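Local coordinates for probable glutathione S-transferase 5 (Caenorhabditis elegans, PDB 1ZL9), which conjugates reduced glutathione to a wide range of exogenous and endogenous hydrophobic electrophiles and may help detoxify reactive oxygen species during pathogenic bacterial infection, at residues Asn10-Gly15 against Ser166-Ala171; Ala68-Leu73 against Leu155-Leu160; Ser101-Pro106 against Phe131-Gly136; Ile162-Ala167 against Glu200-Thr205. All coordinates share one frame; numbering follows the deposited sequence.

Contact 1: Asn10-Gly15 against Ser166-Ala171; sequences NGRGAG and SADLIA
R12, in the loop after strand 4-9, and D168, on helix 157-171, reach for each other from opposite directions and make the whole contact with their charged ends. The tight part converges on one oxygen. R12 NE donates to D168 OD2 at 3.0 Å, arriving on the syn side, 23° out of the carboxylate plane; a weak second bond runs from R12 NH2 to the same OD2 at 3.1 Å. With the guanidinium and carboxylate planes 81° apart, the two groups cannot form the flat pairing in which two nitrogens meet two oxygens. A bend at chi3 (-49°) in the R12 chain helps turn this edge of the guanidinium to the helix. Elsewhere the contact is loose: the CA atoms of R12 and D168 stay 9.9 Å apart, and D168 is partly exposed whereas R12 is buried. The C-terminal tail also holds the guanidinium, T205 O accepting from NH1, while NH2 is shared between D168 OD2 and P206 O; together these bonds should hold its rotation. The chemistry implies a directional, electrostatic tie between the thioredoxin-like N-terminal domain and the helical domain, made close to Y8, a probable glutathione-binding residue, with no apolar packing between these two segments to back it.

Contact 2: Ala68-Leu73 against Leu155-Leu160; sequences AIARFL and LTWIDL
A70 and R71 of helix 66-76 meet the indole of W157, the first residue of helix 157-171, in two different ways. The apolar part is a CH-pi contact: A70 CB lies over one face of the six-membered ring, 3.8 Å from its centroid and 14° off the ring normal. W157 can present that face because its CG sits between the backbone N and the carbonyl carbon (chi1 72°). Charge enters at the rim, where R71 NH2 comes to 3.7 Å from W157 CZ2 near the indole plane, with guanidinium and ring planes 68° apart; this is edge contact, not cation-pi stacking. The hydrogen bonds of both side chains go elsewhere. W157 NE1 donates to N80, and R71 NH1 pairs with N91 of the second subunit, so the arginine also takes part in the dimer interface. Within 155-160, T156 N donates to D159 OD2 at 2.9 Å in a nearly straight bond. T156 holds the N-cap position and D159 the third place in the helix, so this bond is one half of a capping box, the S/T-X-X-D signature that begins the corresponding buried helix of the glutathione transferase fold.

Contact 3: Ser101-Pro106 against Phe131-Gly136; sequences SSEARP and FEKFYG
K133 and E103 join their charged ends in a salt bridge between helices 84-112 and 119-145, which follow each other in the chain and run in broadly opposite directions in the all-helical C-terminal domain of the glutathione transferase fold. K133 NZ is modelled 2.5 Å from E103 OE1, shorter than an ammonium-carboxylate pair usually is, so the exact placement is doubtful even though the pairing is plain. The second oxygen is near as well, E103 OE2 standing 3.1 Å from K133 NZ, and the ammonium thus lies before the carboxylate as a whole. The two side chains cross at about a right angle. E103 runs out extended beyond CG, while K133 is bent at both chi3 (136°) and chi4 (-137°); these unusual torsions fit a lysine end that is exposed and perhaps not sharply defined. The pair lies on the surface, K133 being exposed and E103 partly so.

Beneath it the packing turns apolar. The side chain of E103 touches A130, and the neighbouring A104 packs on F127. Deeper in, F134 stacks on the ring of Y100 and also meets I162 of helix 157-171, while F131 sets its ring edge-to-face with that of F176. Y135 reaches the same inner helix through its hydroxyl, which is hydrogen-bonded to S166. F131 and Y135, one turn apart, are themselves in close contact: F131 CE1 stands 3.3 Å above the plane of the Y135 ring, over its centre.

Contact 4: Ile162-Ala167 against Glu200-Thr205; sequences IAQHSA and ETRPVT
R202 faces Q164 just where helix 193-201 gives way to the C-terminal tail. Along 200-205, E200 and T201 come first and close the last turn of the helix. R202 then leaves helical geometry and supplies the contact. Its CG lies between the backbone N and the carbonyl carbon (chi1 67°), and from there the chain runs extended to NE, carrying the guanidinium across to helix 157-171. Q164 comes from the opposite direction and meets the guanidinium at its edge, the amide plane turned 64° from it. As modelled, Q164 NE2 is 2.9 Å from R202 NH2, but the amide is probably turned over, so this distance cannot settle how the two groups bond. The firm partner of R202 NH2 is E16, in a salt bridge. Beyond P203 and V204 the tail reaches T205, whose side chain lies against N10 of the loop after strand 4-9. The contact thus lies at a junction: helix 157-171 on one side, helix 16-25 supplying E16, helix 180-191 bringing Q190 against Q164, and the loop after strand 4-9 placing R12 against both Q164 and R202.

Three of the four contacts, 1, 2 and 4, use helix 157-171, and contact 3 touches it through F131, F134 and Y135. Contact 2 is fully buried and sets an alanine methyl over an indole face and an arginine at its edge; contact 3 lies at the surface and relies on a charge pair. Contacts 1 and 4 are partly buried and polar, their centres about 5 Å apart, and they adjoin around R12, which lies beside R202 and Q164. Contacts 1 and 2 both bring the N-terminal domain against the helical one, by charge and by indole packing respectively, whereas contacts 3 and 4 stay within the C-terminal helical domain.

Contact 1: Asn10-Gly15 against Ser166-Ala171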
loop_
_atom_site.group_PDB
_atom_site.type_symbol
_atom_site.label_atom_id
_atom_site.label_comp_id
_atom_site.label_asym_id
_atom_site.label_seq_id
_atom_site.Cartn_x
_atom_site.Cartn_y
_atom_site.Cartn_z
ATOM N N ASN A 10 14.629 -15.833 6.262
ATOM C CA ASN A 10 15.494 -15.633 7.400
ATOM C C ASN A 10 16.192 -14.280 7.324
ATOM O O ASN A 10 17.365 -14.188 6.990
ATOM C CB ASN A 10 16.555 -16.731 7.537
ATOM C CG ASN A 10 17.290 -16.603 8.845
ATOM O OD1 ASN A 10 16.769 -16.004 9.833
ATOM N ND2 ASN A 10 18.521 -17.111 8.879
ATOM N N GLY A 11 15.449 -13.247 7.677
ATOM C CA GLY A 11 15.953 -11.886 7.640
ATOM C C GLY A 11 14.864 -10.990 8.194
ATOM O O GLY A 11 13.713 -11.450 8.446
ATOM N N ARG A 12 15.223 -9.738 8.405
ATOM C CA ARG A 12 14.303 -8.730 8.928
ATOM C C ARG A 12 13.286 -8.389 7.852
ATOM O O ARG A 12 12.132 -8.870 7.877
ATOM C CB ARG A 12 15.101 -7.505 9.436
ATOM C CG ARG A 12 15.830 -7.845 10.748
ATOM C CD ARG A 12 16.564 -6.689 11.365
ATOM N NE ARG A 12 17.365 -6.038 10.374
ATOM C CZ ARG A 12 18.491 -6.511 9.888
ATOM N NH1 ARG A 12 19.045 -7.573 10.390
ATOM N NH2 ARG A 12 19.085 -5.885 8.901
ATOM N N GLY A 13 13.762 -7.639 6.853
ATOM C CA GLY A 13 13.033 -7.335 5.647
ATOM C C GLY A 13 11.614 -6.857 5.936
ATOM O O GLY A 13 11.353 -6.163 6.899
ATOM N N ALA A 14 10.692 -7.371 5.146
ATOM C CA ALA A 14 9.281 -6.977 5.201
ATOM C C ALA A 14 8.472 -7.725 6.288
ATOM O O ALA A 14 7.365 -7.305 6.634
ATOM C CB ALA A 14 8.683 -7.214 3.822
ATOM N N GLY A 15 9.018 -8.815 6.827
ATOM C CA GLY A 15 8.385 -9.513 7.922
ATOM C C GLY A 15 8.596 -8.901 9.298
ATOM O O GLY A 15 7.811 -9.134 10.229
ATOM N N SER A 166 15.730 3.082 10.029
ATOM C CA SER A 166 16.720 4.011 10.492
ATOM C C SER A 166 17.894 3.336 11.220
ATOM O O SER A 166 19.005 3.712 10.980
ATOM C CB SER A 166 16.122 5.088 11.378
ATOM O OG SER A 166 15.167 5.871 10.699
ATOM N N ALA A 167 17.610 2.418 12.145
ATOM C CA ALA A 167 18.612 1.705 12.919
ATOM C C ALA A 167 19.506 0.899 11.966
ATOM O O ALA A 167 20.752 0.960 12.076
ATOM C CB ALA A 167 17.965 0.810 13.990
ATOM N N ASP A 168 18.889 0.250 10.982
ATOM C CA ASP A 168 19.690 -0.468 9.976
ATOM C C ASP A 168 20.621 0.452 9.165
ATOM O O ASP A 168 21.806 0.163 8.992
ATOM C CB ASP A 168 18.771 -1.260 9.067
ATOM C CG ASP A 168 18.182 -2.484 9.760
ATOM O OD1 ASP A 168 18.543 -2.730 10.928
ATOM O OD2 ASP A 168 17.368 -3.268 9.254
ATOM N N LEU A 169 20.118 1.582 8.684
ATOM C CA LEU A 169 20.904 2.495 7.857
ATOM C C LEU A 169 22.024 3.038 8.703
ATOM O O LEU A 169 23.171 3.056 8.235
ATOM C CB LEU A 169 20.053 3.669 7.394
ATOM C CG LEU A 169 19.057 3.374 6.307
ATOM C CD1 LEU A 169 18.342 4.650 5.973
ATOM C CD2 LEU A 169 19.694 2.701 5.060
ATOM N N ILE A 170 21.729 3.424 9.955
ATOM C CA ILE A 170 22.795 3.935 10.846
ATOM C C ILE A 170 23.867 2.869 11.157
ATOM O O ILE A 170 25.086 3.144 11.104
ATOM C CB ILE A 170 22.184 4.524 12.168
ATOM C CG1 ILE A 170 21.354 5.791 11.835
ATOM C CG2 ILE A 170 23.297 4.777 13.230
ATOM C CD1 ILE A 170 20.430 6.191 12.903
ATOM N N ALA A 171 23.408 1.691 11.552
ATOM C CA ALA A 171 24.302 0.562 11.850
ATOM C C ALA A 171 25.274 0.236 10.707
ATOM O O ALA A 171 26.449 -0.070 10.965
ATOM C CB ALA A 171 23.536 -0.676 12.209
#

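Contact 2: Ala68-Leu73 against Leu155-Leu160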
loop_
_atom_site.group_PDB
_atom_site.type_symbol
_atom_site.label_atom_id
_atom_site.label_comp_id
_atom_site.label_asym_id
_atom_site.label_seq_id
_atom_site.Cartn_x
_atom_site.Cartn_y
_atom_site.Cartn_z
ATOM N N ALA A 68 -0.582 -5.228 4.687
ATOM C CA ALA A 68 -1.899 -5.736 5.090
ATOM C C ALA A 68 -1.796 -6.545 6.365
ATOM O O ALA A 68 -2.641 -6.432 7.220
ATOM C CB ALA A 68 -2.608 -6.515 3.962
ATOM N N ILE A 69 -0.752 -7.368 6.496
ATOM C CA ILE A 69 -0.469 -8.074 7.698
ATOM C C ILE A 69 -0.207 -7.156 8.884
ATOM O O ILE A 69 -0.799 -7.343 9.923
ATOM C CB ILE A 69 0.699 -9.014 7.457
ATOM C CG1 ILE A 69 0.339 -10.076 6.390
ATOM C CG2 ILE A 69 1.108 -9.730 8.712
ATOM C CD1 ILE A 69 1.528 -10.783 5.785
ATOM N N ALA A 70 0.698 -6.186 8.736
ATOM C CA ALA A 70 1.067 -5.305 9.841
ATOM C C ALA A 70 -0.172 -4.541 10.309
ATOM O O ALA A 70 -0.428 -4.374 11.517
ATOM C CB ALA A 70 2.145 -4.318 9.363
ATOM N N ARG A 71 -0.983 -4.110 9.348
ATOM C CA ARG A 71 -2.202 -3.338 9.685
ATOM C C ARG A 71 -3.226 -4.222 10.423
ATOM O O ARG A 71 -3.830 -3.807 11.409
ATOM C CB ARG A 71 -2.833 -2.683 8.446
ATOM C CG ARG A 71 -4.116 -1.853 8.759
ATOM C CD ARG A 71 -4.651 -1.031 7.641
ATOM N NE ARG A 71 -3.701 0.037 7.436
ATOM C CZ ARG A 71 -2.724 0.053 6.546
ATOM N NH1 ARG A 71 -2.607 -0.864 5.559
ATOM N NH2 ARG A 71 -1.860 1.043 6.597
ATOM N N PHE A 72 -3.380 -5.452 9.977
ATOM C CA PHE A 72 -4.321 -6.361 10.592
ATOM C C PHE A 72 -3.894 -6.622 12.031
ATOM O O PHE A 72 -4.691 -6.464 12.988
ATOM C CB PHE A 72 -4.352 -7.677 9.822
ATOM C CG PHE A 72 -5.059 -8.784 10.570
ATOM C CD1 PHE A 72 -6.429 -8.792 10.651
ATOM C CD2 PHE A 72 -4.358 -9.831 11.163
ATOM C CE1 PHE A 72 -7.101 -9.824 11.336
ATOM C CE2 PHE A 72 -5.029 -10.808 11.890
ATOM C CZ PHE A 72 -6.382 -10.817 11.955
ATOM N N LEU A 73 -2.597 -6.917 12.194
ATOM C CA LEU A 73 -2.098 -7.206 13.530
ATOM C C LEU A 73 -2.120 -5.944 14.407
ATOM O O LEU A 73 -2.497 -6.017 15.586
ATOM C CB LEU A 73 -0.703 -7.775 13.482
ATOM C CG LEU A 73 -0.559 -9.155 12.814
ATOM C CD1 LEU A 73 0.893 -9.413 12.724
ATOM C CD2 LEU A 73 -1.217 -10.224 13.552
ATOM N N LEU A 155 2.823 4.953 20.502
ATOM C CA LEU A 155 3.414 4.062 19.521
ATOM C C LEU A 155 2.395 3.591 18.531
ATOM O O LEU A 155 1.292 3.175 18.897
ATOM C CB LEU A 155 4.005 2.860 20.263
ATOM C CG LEU A 155 4.687 1.829 19.379
ATOM C CD1 LEU A 155 5.983 2.409 18.919
ATOM C CD2 LEU A 155 4.926 0.568 20.177
ATOM N N THR A 156 2.767 3.626 17.247
ATOM C CA THR A 156 2.050 2.886 16.220
ATOM C C THR A 156 3.059 2.027 15.450
ATOM O O THR A 156 4.283 2.195 15.569
ATOM C CB THR A 156 1.307 3.779 15.246
ATOM O OG1 THR A 156 2.203 4.662 14.573
ATOM C CG2 THR A 156 0.301 4.634 15.933
ATOM N N TRP A 157 2.545 1.110 14.642
ATOM C CA TRP A 157 3.437 0.198 13.893
ATOM C C TRP A 157 4.353 0.916 12.896
ATOM O O TRP A 157 5.428 0.410 12.567
ATOM C CB TRP A 157 2.618 -0.905 13.236
ATOM C CG TRP A 157 1.765 -0.557 12.078
ATOM C CD1 TRP A 157 0.468 -0.255 12.082
ATOM C CD2 TRP A 157 2.164 -0.589 10.686
ATOM N NE1 TRP A 157 0.019 -0.026 10.794
ATOM C CE2 TRP A 157 1.046 -0.234 9.916
ATOM C CE3 TRP A 157 3.361 -0.867 10.033
ATOM C CZ2 TRP A 157 1.051 -0.251 8.514
ATOM C CZ3 TRP A 157 3.392 -0.817 8.676
ATOM C CH2 TRP A 157 2.230 -0.543 7.910
ATOM N N ILE A 158 3.970 2.103 12.425
ATOM C CA ILE A 158 4.842 2.802 11.498
ATOM C C ILE A 158 6.066 3.302 12.248
ATOM O O ILE A 158 7.130 3.368 11.659
ATOM C CB ILE A 158 4.080 3.891 10.659
ATOM C CG1 ILE A 158 4.951 4.381 9.479
ATOM C CG2 ILE A 158 3.634 5.102 11.530
ATOM C CD1 ILE A 158 5.310 3.357 8.429
ATOM N N ASP A 159 5.941 3.602 13.550
ATOM C CA ASP A 159 7.126 3.890 14.378
ATOM C C ASP A 159 8.102 2.691 14.365
ATOM O O ASP A 159 9.308 2.854 14.278
ATOM C CB ASP A 159 6.743 4.141 15.800
ATOM C CG ASP A 159 6.021 5.451 16.009
ATOM O OD1 ASP A 159 6.525 6.550 15.596
ATOM O OD2 ASP A 159 4.971 5.442 16.678
ATOM N N LEU A 160 7.551 1.487 14.531
ATOM C CA LEU A 160 8.378 0.293 14.553
ATOM C C LEU A 160 9.107 0.122 13.233
ATOM O O LEU A 160 10.314 -0.190 13.234
ATOM C CB LEU A 160 7.549 -0.989 14.855
ATOM C CG LEU A 160 6.950 -0.992 16.258
ATOM C CD1 LEU A 160 5.928 -2.091 16.424
ATOM C CD2 LEU A 160 7.910 -1.169 17.381
#

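Contact 3: Ser101-Pro106 against Phe131-Gly136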
loop_
_atom_site.group_PDB
_atom_site.type_symbol
_atom_site.label_atom_id
_atom_site.label_comp_id
_atom_site.label_asym_id
_atom_site.label_seq_id
_atom_site.Cartn_x
_atom_site.Cartn_y
_atom_site.Cartn_z
ATOM N N SER A 101 10.477 3.213 -0.663
ATOM C CA SER A 101 11.132 1.922 -0.820
ATOM C C SER A 101 11.201 1.534 -2.297
ATOM O O SER A 101 12.196 0.907 -2.721
ATOM C CB SER A 101 10.446 0.814 -0.022
ATOM O OG SER A 101 10.291 1.250 1.308
ATOM N N SER A 102 10.184 1.911 -3.077
ATOM C CA SER A 102 10.194 1.646 -4.520
ATOM C C SER A 102 11.226 2.464 -5.214
ATOM O O SER A 102 11.898 1.930 -6.112
ATOM C CB SER A 102 8.874 1.915 -5.286
ATOM O OG SER A 102 7.865 1.146 -4.733
ATOM N N GLU A 103 11.396 3.718 -4.809
ATOM C CA GLU A 103 12.370 4.560 -5.448
ATOM C C GLU A 103 13.780 4.079 -5.128
ATOM O O GLU A 103 14.687 4.154 -5.983
ATOM C CB GLU A 103 12.265 6.034 -4.992
ATOM C CG GLU A 103 10.984 6.730 -5.437
ATOM C CD GLU A 103 10.807 8.157 -4.825
ATOM O OE1 GLU A 103 9.680 8.697 -5.051
ATOM O OE2 GLU A 103 11.750 8.715 -4.125
ATOM N N ALA A 104 13.993 3.651 -3.870
ATOM C CA ALA A 104 15.305 3.216 -3.451
ATOM C C ALA A 104 15.679 1.807 -3.856
ATOM O O ALA A 104 16.847 1.400 -3.691
ATOM C CB ALA A 104 15.445 3.318 -1.951
ATOM N N ARG A 105 14.712 1.053 -4.348
ATOM C CA ARG A 105 14.905 -0.362 -4.577
ATOM C C ARG A 105 16.180 -0.735 -5.418
ATOM O O ARG A 105 16.797 -1.745 -5.119
ATOM C CB ARG A 105 13.665 -1.016 -5.234
ATOM C CG ARG A 105 13.796 -2.524 -5.236
ATOM C CD ARG A 105 12.508 -3.314 -5.457
ATOM N NE ARG A 105 11.613 -3.175 -4.301
ATOM C CZ ARG A 105 10.450 -2.522 -4.337
ATOM N NH1 ARG A 105 10.023 -1.968 -5.471
ATOM N NH2 ARG A 105 9.724 -2.407 -3.232
ATOM N N PRO A 106 16.497 -0.033 -6.521
ATOM C CA PRO A 106 17.698 -0.356 -7.336
ATOM C C PRO A 106 18.999 -0.400 -6.487
ATOM O O PRO A 106 19.819 -1.290 -6.685
ATOM C CB PRO A 106 17.720 0.754 -8.378
ATOM C CG PRO A 106 16.269 1.076 -8.553
ATOM C CD PRO A 106 15.710 1.029 -7.161
ATOM N N PHE A 131 15.899 9.087 -0.051
ATOM C CA PHE A 131 16.071 9.102 1.377
ATOM C C PHE A 131 15.850 10.502 1.895
ATOM O O PHE A 131 15.158 10.678 2.847
ATOM C CB PHE A 131 17.493 8.653 1.746
ATOM C CG PHE A 131 17.833 8.842 3.180
ATOM C CD1 PHE A 131 17.322 7.976 4.147
ATOM C CD2 PHE A 131 18.717 9.857 3.559
ATOM C CE1 PHE A 131 17.645 8.158 5.477
ATOM C CE2 PHE A 131 19.055 10.067 4.861
ATOM C CZ PHE A 131 18.492 9.181 5.856
ATOM N N GLU A 132 16.457 11.484 1.257
ATOM C CA GLU A 132 16.358 12.872 1.743
ATOM C C GLU A 132 14.933 13.423 1.562
ATOM O O GLU A 132 14.399 14.127 2.432
ATOM C CB GLU A 132 17.409 13.734 1.037
ATOM C CG GLU A 132 18.785 13.328 1.577
ATOM C CD GLU A 132 19.977 14.150 1.104
ATOM O OE1 GLU A 132 19.785 15.089 0.314
ATOM O OE2 GLU A 132 21.114 13.817 1.554
ATOM N N LYS A 133 14.273 13.048 0.492
ATOM C CA LYS A 133 12.890 13.469 0.309
ATOM C C LYS A 133 11.982 12.860 1.389
ATOM O O LYS A 133 11.212 13.550 2.034
ATOM C CB LYS A 133 12.442 13.059 -1.072
ATOM C CG LYS A 133 10.974 13.189 -1.375
ATOM C CD LYS A 133 10.697 12.994 -2.894
ATOM C CE LYS A 133 9.499 12.104 -3.216
ATOM N NZ LYS A 133 9.816 11.086 -4.420
ATOM N N PHE A 134 12.099 11.549 1.596
ATOM C CA PHE A 134 11.190 10.866 2.453
ATOM C C PHE A 134 11.445 11.197 3.906
ATOM O O PHE A 134 10.515 11.383 4.640
ATOM C CB PHE A 134 11.310 9.320 2.236
ATOM C CG PHE A 134 10.435 8.537 3.182
ATOM C CD1 PHE A 134 10.986 7.680 4.126
ATOM C CD2 PHE A 134 9.043 8.761 3.184
ATOM C CE1 PHE A 134 10.164 6.973 5.002
ATOM C CE2 PHE A 134 8.212 8.026 4.068
ATOM C CZ PHE A 134 8.820 7.178 5.009
ATOM N N TYR A 135 12.717 11.284 4.305
ATOM C CA TYR A 135 13.061 11.619 5.688
ATOM C C TYR A 135 12.630 13.071 6.027
ATOM O O TYR A 135 12.271 13.366 7.140
ATOM C CB TYR A 135 14.526 11.292 5.982
ATOM C CG TYR A 135 14.642 9.866 6.481
ATOM C CD1 TYR A 135 14.299 8.779 5.645
ATOM C CD2 TYR A 135 15.030 9.592 7.802
ATOM C CE1 TYR A 135 14.292 7.443 6.128
ATOM C CE2 TYR A 135 15.017 8.299 8.309
ATOM C CZ TYR A 135 14.662 7.199 7.472
ATOM O OH TYR A 135 14.687 5.900 7.986
ATOM N N GLY A 136 12.554 13.938 5.051
ATOM C CA GLY A 136 12.028 15.285 5.298
ATOM C C GLY A 136 10.548 15.200 5.624
ATOM O O GLY A 136 10.072 15.892 6.521
#

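Contact 4: Ile162-Ala167 against Glu200-Thr205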
loop_
_atom_site.group_PDB
_atom_site.type_symbol
_atom_site.label_atom_id
_atom_site.label_comp_id
_atom_site.label_asym_id
_atom_site.label_seq_id
_atom_site.Cartn_x
_atom_site.Cartn_y
_atom_site.Cartn_z
ATOM N N ILE A 162 9.723 2.376 10.815
ATOM C CA ILE A 162 10.654 3.431 10.468
ATOM C C ILE A 162 11.888 3.371 11.374
ATOM O O ILE A 162 13.004 3.551 10.934
ATOM C CB ILE A 162 9.937 4.819 10.565
ATOM C CG1 ILE A 162 8.849 4.983 9.452
ATOM C CG2 ILE A 162 10.908 5.928 10.527
ATOM C CD1 ILE A 162 9.342 4.794 8.034
ATOM N N ALA A 163 11.692 3.172 12.674
ATOM C CA ALA A 163 12.831 3.003 13.567
ATOM C C ALA A 163 13.739 1.871 13.177
ATOM O O ALA A 163 14.951 2.004 13.238
ATOM C CB ALA A 163 12.408 2.803 15.020
ATOM N N GLN A 164 13.179 0.778 12.694
ATOM C CA GLN A 164 14.016 -0.360 12.308
ATOM C C GLN A 164 14.816 -0.042 11.004
ATOM O O GLN A 164 15.991 -0.384 10.869
ATOM C CB GLN A 164 13.132 -1.588 12.082
ATOM C CG GLN A 164 13.969 -2.857 11.778
ATOM C CD GLN A 164 15.058 -3.154 12.799
ATOM O OE1 GLN A 164 16.282 -3.068 12.507
ATOM N NE2 GLN A 164 14.642 -3.465 13.996
ATOM N N HIS A 165 14.186 0.666 10.096
ATOM C CA HIS A 165 14.875 1.117 8.840
ATOM C C HIS A 165 16.026 2.088 9.185
ATOM O O HIS A 165 17.166 1.906 8.780
ATOM C CB HIS A 165 13.874 1.753 7.855
ATOM C CG HIS A 165 14.497 2.149 6.538
ATOM N ND1 HIS A 165 15.696 2.791 6.459
ATOM C CD2 HIS A 165 14.127 1.949 5.260
ATOM C CE1 HIS A 165 16.006 3.029 5.195
ATOM N NE2 HIS A 165 15.083 2.526 4.452
ATOM N N SER A 166 15.730 3.082 10.029
ATOM C CA SER A 166 16.720 4.011 10.492
ATOM C C SER A 166 17.894 3.336 11.220
ATOM O O SER A 166 19.005 3.712 10.980
ATOM C CB SER A 166 16.122 5.088 11.378
ATOM O OG SER A 166 15.167 5.871 10.699
ATOM N N ALA A 167 17.610 2.418 12.145
ATOM C CA ALA A 167 18.612 1.705 12.919
ATOM C C ALA A 167 19.506 0.899 11.966
ATOM O O ALA A 167 20.752 0.960 12.076
ATOM C CB ALA A 167 17.965 0.810 13.990
ATOM N N GLU A 200 17.752 -7.835 20.831
ATOM C CA GLU A 200 18.894 -8.549 21.425
ATOM C C GLU A 200 18.808 -10.060 21.230
ATOM O O GLU A 200 19.829 -10.701 21.331
ATOM C CB GLU A 200 19.048 -8.208 22.928
ATOM C CG GLU A 200 19.494 -6.737 23.061
ATOM C CD GLU A 200 19.408 -6.183 24.489
ATOM O OE1 GLU A 200 18.995 -6.966 25.416
ATOM O OE2 GLU A 200 19.687 -4.939 24.626
ATOM N N THR A 201 17.630 -10.604 20.930
ATOM C CA THR A 201 17.413 -12.056 20.834
ATOM C C THR A 201 17.079 -12.668 19.444
ATOM O O THR A 201 17.231 -13.866 19.239
ATOM C CB THR A 201 16.343 -12.505 21.851
ATOM O OG1 THR A 201 15.117 -11.806 21.635
ATOM C CG2 THR A 201 16.796 -12.106 23.301
ATOM N N ARG A 202 16.605 -11.851 18.521
ATOM C CA ARG A 202 16.272 -12.314 17.158
ATOM C C ARG A 202 17.535 -12.829 16.474
ATOM O O ARG A 202 18.668 -12.389 16.779
ATOM C CB ARG A 202 15.628 -11.167 16.369
ATOM C CG ARG A 202 16.593 -10.027 16.088
ATOM C CD ARG A 202 15.984 -8.816 15.387
ATOM N NE ARG A 202 16.989 -7.763 15.285
ATOM C CZ ARG A 202 16.738 -6.514 15.009
ATOM N NH1 ARG A 202 17.748 -5.641 14.961
ATOM N NH2 ARG A 202 15.491 -6.101 14.804
ATOM N N PRO A 203 17.346 -13.696 15.490
ATOM C CA PRO A 203 18.443 -14.120 14.642
ATOM C C PRO A 203 19.147 -12.884 14.035
ATOM O O PRO A 203 18.540 -11.901 13.561
ATOM C CB PRO A 203 17.727 -15.043 13.594
ATOM C CG PRO A 203 16.562 -15.564 14.310
ATOM C CD PRO A 203 16.108 -14.334 15.074
ATOM N N VAL A 204 20.480 -12.925 14.051
ATOM C CA VAL A 204 21.290 -11.842 13.470
ATOM C C VAL A 204 21.454 -12.090 11.986
ATOM O O VAL A 204 22.048 -13.108 11.588
ATOM C CB VAL A 204 22.680 -11.764 14.111
ATOM C CG1 VAL A 204 23.537 -10.699 13.419
ATOM C CG2 VAL A 204 22.555 -11.436 15.627
ATOM N N THR A 205 20.860 -11.241 11.151
ATOM C CA THR A 205 20.953 -11.429 9.716
ATOM C C THR A 205 21.430 -10.125 9.063
ATOM O O THR A 205 21.288 -9.063 9.669
ATOM C CB THR A 205 19.566 -11.830 9.116
ATOM O OG1 THR A 205 18.564 -10.896 9.578
ATOM C CG2 THR A 205 19.136 -13.133 9.630
#